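PfhB2 (Pasteurella multocida, PDB 6U8T) probably acts as a YopT-like cysteine protease toxin of peptidase clan CA, hydrolysing peptide bonds in host proteins. Local coordinates at residues Glu11-Tyr16 with Phe179-Phe184; Glu39-His44 with Asp76-Leu81; Ala165-Glu170 with Pro185-Phe190. The protein carries 1 engineered substitution. One frame throughout, in Å; residues are numbered along the deposited sequence.

How the interactions relate
Interactions 1 and 3 lie on the same side of the elongated chain, centres about 14 Å apart, and touch through Phe-184 and Phe-190. Both reach one four-stranded antiparallel sheet: interaction 1 joins outermost strand 11-15 to strand 180-184, and interaction 3 links strand 160-168, the outermost on the other side within this chain, to the start of helix 187-201. Along the chain their segments alternate; both segments of interaction 2 fall between 11-16 and 179-184, before interaction 3 opens. Interaction 2 packs helix 20-51 on helix 72-87, its centre about 43 Å from that of interaction 1 and about 49 Å from that of interaction 3. All three touch the second subunit, so the interface involves both sides of the chain's centre.

Interaction 1 of 3, residues Glu11-Tyr16 with Phe179-Phe184; sequences EVSFKY and FGEMTF
Glu-11 and Thr-183 exchange reciprocal backbone bonds that zip together one end of the antiparallel strands 11-15 and 180-184. Between Val-12 and Phe-14 the register slips by one residue, because Ser-13 and Phe-14 both face Glu-181. The carbonyl O of Glu-181 receives Ser-13 N at 2.8 Å, from above its carbonyl plane, together with a weak bond from Phe-14 N. The side chain of Glu-181 rises on the face that carries Phe-14. Glu-181 CB lies 4.0 Å from Phe-14 CB, and Glu-181 CG, anti to the backbone N (chi1 -171°), passes 4.1 Å from Ser-13 OG. Glu-181 CD stays beside Ser-13, and Glu-181 OE2 comes to 3.4 Å from Ser-13 CB, with a long, weak ion pair to Lys-49 of the second subunit. The other oxygen, OE1, turns to that subunit, where it is hydrogen-bonded to Tyr-62 OH and Trp-45 NE1; the same Tyr-62 also stacks on the Phe-14 ring. Farther along, Thr-183 OG1 donates to Ser-13 OG at 3.0 Å, a side-chain bond spanning the strands at the bulge. Glu-181 N returns a 3.0 Å bond to Phe-14 O, and Phe-179 O takes a nearly straight bond from Tyr-16 N (N-H...O 176°). The edge of the Tyr-16 ring lies by Phe-179 O and Gly-180 N, and a water bridges Phe-179 O and Tyr-16 O. Gly-180 leaves room for Phe-14 O, which its CA approaches to 3.3 Å. This is a classic beta bulge in an outermost strand of an antiparallel sheet, its buried acid tied into the subunit interface.

Interaction 2 of 3, residues Glu39-His44 with Asp76-Leu81; sequences ESTCAH and DSIKKL
Ser-77 and His-44 make the first polar link between helices 72-87 and 20-51: Ser-77 OG lies in the plane of the imidazole at its edge, 2.7 Å from His-44 NE2, and either atom could be the donor. One residue on, Ile-78 covers the ring. Its CG1 sits over the centre of the His-44 face, 3.6 Å from the centroid, in a CH-pi contact, while CG2 and CD1 reach Thr-41. The carbonyl O of Ile-78 accepts from Ser-40 OG at 2.6 Å, in the carbonyl plane and on a lone pair. Leu-81, a turn later, sets CB 3.2 Å from Ser-40 OG, and its CD2 touches both Ala-43 CB and His-44 CE1. The rotation of the imidazole is fixed from both nitrogens, since His-44 ND1 donates to Ser-40 O at 2.8 Å. That oxygen also takes the helical bond from His-44 N, the two donors arriving from opposite faces of its carbonyl plane. Trp-101 of helix 91-104 meets the ring of His-44. The axes of segments 39-44 and 76-81 approach to 8.6 Å, their N-to-C directions 125° apart, a buried helix-helix packing of the alpha-helical part of this YopT-like fold, with polar links set among apolar side chains.

Interaction 3 of 3, residues Ala165-Glu170 with Pro185-Phe190; sequences ALVQGE and PSHQKF
The side chains of His-187 and Glu-170 cross at about a right angle where the turn after strand 160-168 meets the start of helix 187-201. Three backbone N-H groups at that helix end find acceptors. His-187 N donates to Glu-170 OE1 at 2.9 Å in a nearly straight bond (168°) that meets the carboxylate from above its plane. Gln-188 N donates to a water, which in turn donates to the same Glu-170 OE1 at 2.8 Å, so one carboxylate oxygen serves two successive amides, one directly and one through solvent. Lys-189 N is taken by Ser-186 OG at 3.1 Å. That hydroxyl stands between its own backbone N and carbonyl carbon (chi1 75°), facing the helix end as its N-cap. The negative carboxylate lies at the N-terminus of the helix, where the helix dipole would be expected to favour it.

The imidazole adds a tie of its own. His-187 NE2 donates to Gly-169 O at 2.9 Å; the bond is bent to 132°, and the oxygen lies tilted out of the ring plane. Over one face of the His-187 ring, above its centre, sits Glu-170 OE2, 3.8 Å from the plane, with carboxylate and ring inclined to each other. Val-167 CG1 packs against His-187 NE2 at 3.3 Å. Val-172 of the adjoining strand also touches His-187, as does Leu-140 of the second subunit; a strand of that subunit pairs with residues 165-168 and carries the sheet across the interface. The arrangement is a serine N-cap reinforced by a glutamate from the turn after a strand, joining strand to helix at the dimer surface.

Interaction 1 of 3, residues Glu11-Tyr16 with Phe179-Phe184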
# COMPACT_ATOMS: atom_id res chain seq x y z
N GLU C 11 -21.38 8.83 -20.64
CA GLU C 11 -22.36 9.46 -19.73
C GLU C 11 -22.16 8.95 -18.29
O GLU C 11 -21.96 7.72 -18.10
CB GLU C 11 -23.76 9.16 -20.24
CG GLU C 11 -24.84 9.99 -19.58
CD GLU C 11 -26.24 9.38 -19.66
OE1 GLU C 11 -26.52 8.44 -18.85
OE2 GLU C 11 -27.04 9.85 -20.51
N VAL C 12 -22.20 9.85 -17.31
CA VAL C 12 -22.34 9.48 -15.87
C VAL C 12 -23.82 9.16 -15.63
O VAL C 12 -24.65 10.03 -15.91
CB VAL C 12 -21.82 10.59 -14.95
CG1 VAL C 12 -22.00 10.24 -13.49
CG2 VAL C 12 -20.36 10.91 -15.23
N SER C 13 -24.14 7.94 -15.21
CA SER C 13 -25.52 7.47 -14.89
C SER C 13 -25.81 7.68 -13.41
O SER C 13 -26.97 7.72 -13.04
CB SER C 13 -25.73 6.02 -15.24
OG SER C 13 -25.02 5.64 -16.39
N PHE C 14 -24.77 7.67 -12.57
CA PHE C 14 -24.88 7.79 -11.10
C PHE C 14 -23.57 8.33 -10.55
O PHE C 14 -22.50 7.92 -11.01
CB PHE C 14 -25.24 6.46 -10.43
CG PHE C 14 -25.40 6.55 -8.94
CD1 PHE C 14 -26.54 7.09 -8.38
CD2 PHE C 14 -24.40 6.10 -8.08
CE1 PHE C 14 -26.70 7.18 -7.01
CE2 PHE C 14 -24.56 6.19 -6.70
CZ PHE C 14 -25.71 6.72 -6.17
N LYS C 15 -23.66 9.26 -9.62
CA LYS C 15 -22.50 9.89 -8.96
C LYS C 15 -22.74 9.84 -7.45
O LYS C 15 -23.80 10.29 -7.00
CB LYS C 15 -22.33 11.30 -9.50
CG LYS C 15 -21.02 11.56 -10.21
CD LYS C 15 -20.93 12.96 -10.77
CE LYS C 15 -21.32 14.03 -9.77
NZ LYS C 15 -20.43 15.22 -9.85
N TYR C 16 -21.83 9.21 -6.70
CA TYR C 16 -21.96 9.15 -5.22
C TYR C 16 -21.75 10.56 -4.66
O TYR C 16 -20.75 11.21 -4.99
CB TYR C 16 -20.95 8.20 -4.57
CG TYR C 16 -21.30 6.73 -4.58
CD1 TYR C 16 -20.97 5.93 -5.66
CD2 TYR C 16 -21.85 6.11 -3.47
CE1 TYR C 16 -21.24 4.58 -5.67
CE2 TYR C 16 -22.11 4.75 -3.46
CZ TYR C 16 -21.81 3.97 -4.57
OH TYR C 16 -22.05 2.62 -4.58
N PHE C 179 -16.98 5.97 -6.91
CA PHE C 179 -17.32 7.13 -7.78
C PHE C 179 -18.76 7.05 -8.29
O PHE C 179 -19.52 8.01 -8.09
CB PHE C 179 -16.33 7.25 -8.94
CG PHE C 179 -14.92 7.50 -8.50
CD1 PHE C 179 -14.51 8.75 -8.07
CD2 PHE C 179 -13.98 6.49 -8.55
CE1 PHE C 179 -13.20 8.98 -7.69
CE2 PHE C 179 -12.67 6.71 -8.16
CZ PHE C 179 -12.28 7.96 -7.72
N GLY C 180 -19.13 5.95 -8.95
CA GLY C 180 -20.51 5.74 -9.44
C GLY C 180 -20.55 4.90 -10.71
O GLY C 180 -19.68 4.04 -10.88
N GLU C 181 -21.53 5.15 -11.57
CA GLU C 181 -21.81 4.37 -12.79
C GLU C 181 -21.63 5.26 -14.01
O GLU C 181 -22.10 6.39 -14.04
CB GLU C 181 -23.21 3.79 -12.67
CG GLU C 181 -23.53 2.80 -13.77
CD GLU C 181 -24.97 2.33 -13.75
OE1 GLU C 181 -25.34 1.68 -12.78
OE2 GLU C 181 -25.70 2.67 -14.68
N MSE C 182 -20.90 4.72 -14.99
CA MSE C 182 -20.66 5.38 -16.26
C MSE C 182 -21.00 4.43 -17.41
O MSE C 182 -20.85 3.21 -17.30
CB MSE C 182 -19.18 5.79 -16.30
CG MSE C 182 -18.76 6.71 -15.19
SE MSE C 182 -17.99 5.82 -13.64
CE MSE C 182 -16.08 6.00 -13.67
N THR C 183 -21.50 5.01 -18.51
CA THR C 183 -21.91 4.24 -19.67
C THR C 183 -21.18 4.78 -20.90
O THR C 183 -21.12 6.02 -21.04
CB THR C 183 -23.43 4.26 -19.86
OG1 THR C 183 -24.03 3.91 -18.62
CG2 THR C 183 -23.88 3.30 -20.94
N PHE C 184 -20.62 3.90 -21.72
CA PHE C 184 -19.94 4.25 -23.00
C PHE C 184 -20.65 3.52 -24.13
O PHE C 184 -20.98 2.35 -24.01
CB PHE C 184 -18.45 3.92 -22.92
CG PHE C 184 -17.72 4.71 -21.87
CD1 PHE C 184 -17.68 4.26 -20.56
CD2 PHE C 184 -17.12 5.93 -22.18
CE1 PHE C 184 -17.04 5.00 -19.58
CE2 PHE C 184 -16.46 6.66 -21.19
CZ PHE C 184 -16.43 6.19 -19.90
O HOH W 1 -18.30 10.40 -6.87

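Interaction 2 of 3, residues Glu39-His44 with Asp76-Leu81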
# COMPACT_ATOMS: atom_id res chain seq x y z
N GLU C 39 11.67 9.33 5.67
CA GLU C 39 13.00 9.33 5.02
C GLU C 39 13.84 10.46 5.60
O GLU C 39 14.94 10.18 6.11
CB GLU C 39 12.86 9.48 3.50
CG GLU C 39 14.19 9.55 2.78
CD GLU C 39 14.90 8.21 2.57
OE1 GLU C 39 14.37 7.19 3.07
OE2 GLU C 39 16.00 8.19 1.91
N SER C 40 13.33 11.69 5.59
CA SER C 40 14.07 12.88 6.05
C SER C 40 14.40 12.71 7.54
O SER C 40 15.55 13.02 7.93
CB SER C 40 13.30 14.15 5.79
OG SER C 40 13.98 15.28 6.31
N THR C 41 13.45 12.20 8.36
CA THR C 41 13.65 12.06 9.82
C THR C 41 14.73 11.00 10.09
O THR C 41 15.59 11.28 10.91
CB THR C 41 12.39 11.65 10.58
OG1 THR C 41 11.34 12.58 10.30
CG2 THR C 41 12.67 11.59 12.08
N CYS C 42 14.67 9.86 9.41
CA CYS C 42 15.67 8.78 9.55
C CYS C 42 17.06 9.31 9.14
O CYS C 42 18.04 9.01 9.87
CB CYS C 42 15.27 7.54 8.77
SG CYS C 42 13.93 6.63 9.57
N ALA C 43 17.15 10.08 8.05
CA ALA C 43 18.42 10.70 7.65
C ALA C 43 18.95 11.54 8.80
O ALA C 43 20.14 11.43 9.14
CB ALA C 43 18.25 11.53 6.39
N HIS C 44 18.10 12.39 9.39
CA HIS C 44 18.54 13.30 10.50
C HIS C 44 18.97 12.48 11.70
O HIS C 44 20.01 12.80 12.26
CB HIS C 44 17.46 14.31 10.85
CG HIS C 44 17.39 15.46 9.91
ND1 HIS C 44 16.83 15.37 8.63
CD2 HIS C 44 17.74 16.76 10.10
CE1 HIS C 44 16.87 16.56 8.07
NE2 HIS C 44 17.45 17.43 8.96
N ASP C 76 12.31 21.88 11.41
CA ASP C 76 12.52 22.83 10.29
C ASP C 76 13.46 22.16 9.28
O ASP C 76 13.16 22.20 8.09
CB ASP C 76 13.07 24.18 10.78
CG ASP C 76 12.13 24.95 11.69
OD1 ASP C 76 10.89 24.71 11.61
OD2 ASP C 76 12.66 25.76 12.52
N SER C 77 14.56 21.60 9.75
CA SER C 77 15.60 20.94 8.91
C SER C 77 15.02 19.68 8.23
O SER C 77 15.33 19.43 7.08
CB SER C 77 16.80 20.64 9.72
OG SER C 77 17.82 20.11 8.90
N ILE C 78 14.19 18.92 8.95
CA ILE C 78 13.52 17.72 8.41
C ILE C 78 12.55 18.13 7.28
O ILE C 78 12.54 17.46 6.24
CB ILE C 78 12.82 16.95 9.55
CG1 ILE C 78 13.87 16.19 10.39
CG2 ILE C 78 11.74 16.01 8.98
CD1 ILE C 78 13.33 15.55 11.65
N LYS C 79 11.80 19.21 7.48
CA LYS C 79 10.83 19.74 6.50
C LYS C 79 11.57 20.20 5.23
O LYS C 79 11.07 19.90 4.14
CB LYS C 79 9.99 20.86 7.13
CG LYS C 79 8.77 20.34 7.87
CD LYS C 79 8.01 21.37 8.65
CE LYS C 79 6.51 21.21 8.50
NZ LYS C 79 6.05 20.04 9.28
N LYS C 80 12.72 20.86 5.38
CA LYS C 80 13.59 21.30 4.25
C LYS C 80 13.97 20.09 3.39
O LYS C 80 13.75 20.13 2.16
CB LYS C 80 14.88 21.96 4.74
CG LYS C 80 15.14 23.41 4.40
CD LYS C 80 16.35 23.96 5.24
CE LYS C 80 15.99 24.73 6.52
NZ LYS C 80 16.53 24.18 7.80
N LEU C 81 14.59 19.06 4.00
CA LEU C 81 15.05 17.85 3.28
C LEU C 81 13.84 17.14 2.65
O LEU C 81 13.94 16.64 1.53
CB LEU C 81 15.78 16.92 4.25
CG LEU C 81 16.35 15.65 3.64
CD1 LEU C 81 17.17 16.00 2.39
CD2 LEU C 81 17.20 14.88 4.65

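Interaction 3 of 3, residues Ala165-Glu170 with Pro185-Phe190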
# COMPACT_ATOMS: atom_id res chain seq x y z
N ALA C 165 -18.49 -4.34 -14.34
CA ALA C 165 -18.83 -3.93 -15.71
C ALA C 165 -19.95 -4.82 -16.23
O ALA C 165 -20.09 -5.95 -15.73
CB ALA C 165 -17.58 -4.03 -16.55
N LEU C 166 -20.74 -4.28 -17.15
CA LEU C 166 -21.69 -5.02 -18.01
C LEU C 166 -21.36 -4.61 -19.45
O LEU C 166 -21.32 -3.40 -19.76
CB LEU C 166 -23.12 -4.64 -17.62
CG LEU C 166 -24.23 -5.20 -18.48
CD1 LEU C 166 -24.40 -6.69 -18.24
CD2 LEU C 166 -25.53 -4.44 -18.25
N VAL C 167 -21.07 -5.59 -20.30
CA VAL C 167 -20.81 -5.35 -21.74
C VAL C 167 -21.97 -6.00 -22.51
O VAL C 167 -22.25 -7.18 -22.22
CB VAL C 167 -19.44 -5.93 -22.15
CG1 VAL C 167 -19.11 -5.65 -23.61
CG2 VAL C 167 -18.33 -5.44 -21.22
N GLN C 168 -22.65 -5.24 -23.36
CA GLN C 168 -23.70 -5.74 -24.29
C GLN C 168 -23.40 -5.18 -25.67
O GLN C 168 -23.64 -3.99 -25.88
CB GLN C 168 -25.11 -5.32 -23.87
CG GLN C 168 -25.59 -5.97 -22.58
CD GLN C 168 -26.59 -5.12 -21.82
OE1 GLN C 168 -26.49 -3.89 -21.76
NE2 GLN C 168 -27.59 -5.77 -21.24
N GLY C 169 -22.86 -6.00 -26.56
CA GLY C 169 -22.32 -5.54 -27.85
C GLY C 169 -21.30 -4.45 -27.62
O GLY C 169 -20.33 -4.70 -26.81
N GLU C 170 -21.53 -3.28 -28.20
CA GLU C 170 -20.60 -2.11 -28.13
C GLU C 170 -20.85 -1.30 -26.84
O GLU C 170 -19.99 -0.47 -26.48
CB GLU C 170 -20.67 -1.31 -29.45
CG GLU C 170 -19.70 -1.79 -30.53
CD GLU C 170 -18.24 -2.04 -30.08
OE1 GLU C 170 -17.55 -1.04 -29.69
OE2 GLU C 170 -17.79 -3.24 -30.07
N PRO C 185 -20.93 4.21 -25.26
CA PRO C 185 -21.63 3.59 -26.38
C PRO C 185 -20.75 2.73 -27.30
O PRO C 185 -21.32 2.13 -28.21
CB PRO C 185 -22.19 4.82 -27.11
CG PRO C 185 -21.12 5.88 -26.90
CD PRO C 185 -20.62 5.64 -25.50
N SER C 186 -19.43 2.72 -27.10
CA SER C 186 -18.45 1.88 -27.86
C SER C 186 -17.33 1.39 -26.92
O SER C 186 -17.04 2.07 -25.92
CB SER C 186 -17.87 2.65 -29.01
OG SER C 186 -16.92 3.60 -28.57
N HIS C 187 -16.71 0.25 -27.25
CA HIS C 187 -15.51 -0.30 -26.55
C HIS C 187 -14.37 0.71 -26.64
O HIS C 187 -13.73 0.93 -25.62
CB HIS C 187 -15.06 -1.65 -27.13
CG HIS C 187 -15.94 -2.81 -26.74
ND1 HIS C 187 -15.48 -4.15 -26.72
CD2 HIS C 187 -17.23 -2.84 -26.34
CE1 HIS C 187 -16.53 -4.91 -26.42
NE2 HIS C 187 -17.56 -4.18 -26.14
N GLN C 188 -14.14 1.30 -27.81
CA GLN C 188 -13.03 2.26 -28.06
C GLN C 188 -13.13 3.39 -27.03
O GLN C 188 -12.11 3.73 -26.40
CB GLN C 188 -13.10 2.79 -29.50
CG GLN C 188 -11.76 2.95 -30.20
CD GLN C 188 -10.83 3.79 -29.38
OE1 GLN C 188 -10.08 3.28 -28.56
NE2 GLN C 188 -11.00 5.10 -29.48
N LYS C 189 -14.33 3.97 -26.88
CA LYS C 189 -14.54 5.15 -26.01
C LYS C 189 -14.24 4.77 -24.55
O LYS C 189 -13.56 5.56 -23.87
CB LYS C 189 -15.95 5.70 -26.23
CG LYS C 189 -16.09 6.47 -27.53
CD LYS C 189 -17.49 6.98 -27.77
CE LYS C 189 -17.62 7.68 -29.10
NZ LYS C 189 -18.99 7.51 -29.65
N PHE C 190 -14.68 3.59 -24.11
CA PHE C 190 -14.38 3.04 -22.76
C PHE C 190 -12.87 2.83 -22.59
O PHE C 190 -12.32 3.24 -21.56
CB PHE C 190 -15.14 1.74 -22.50
CG PHE C 190 -14.70 1.05 -21.23
CD1 PHE C 190 -15.10 1.54 -19.99
CD2 PHE C 190 -13.85 -0.04 -21.27
CE1 PHE C 190 -14.68 0.92 -18.82
CE2 PHE C 190 -13.42 -0.64 -20.10
CZ PHE C 190 -13.85 -0.17 -18.88
O HOH W 2 -15.33 0.53 -30.34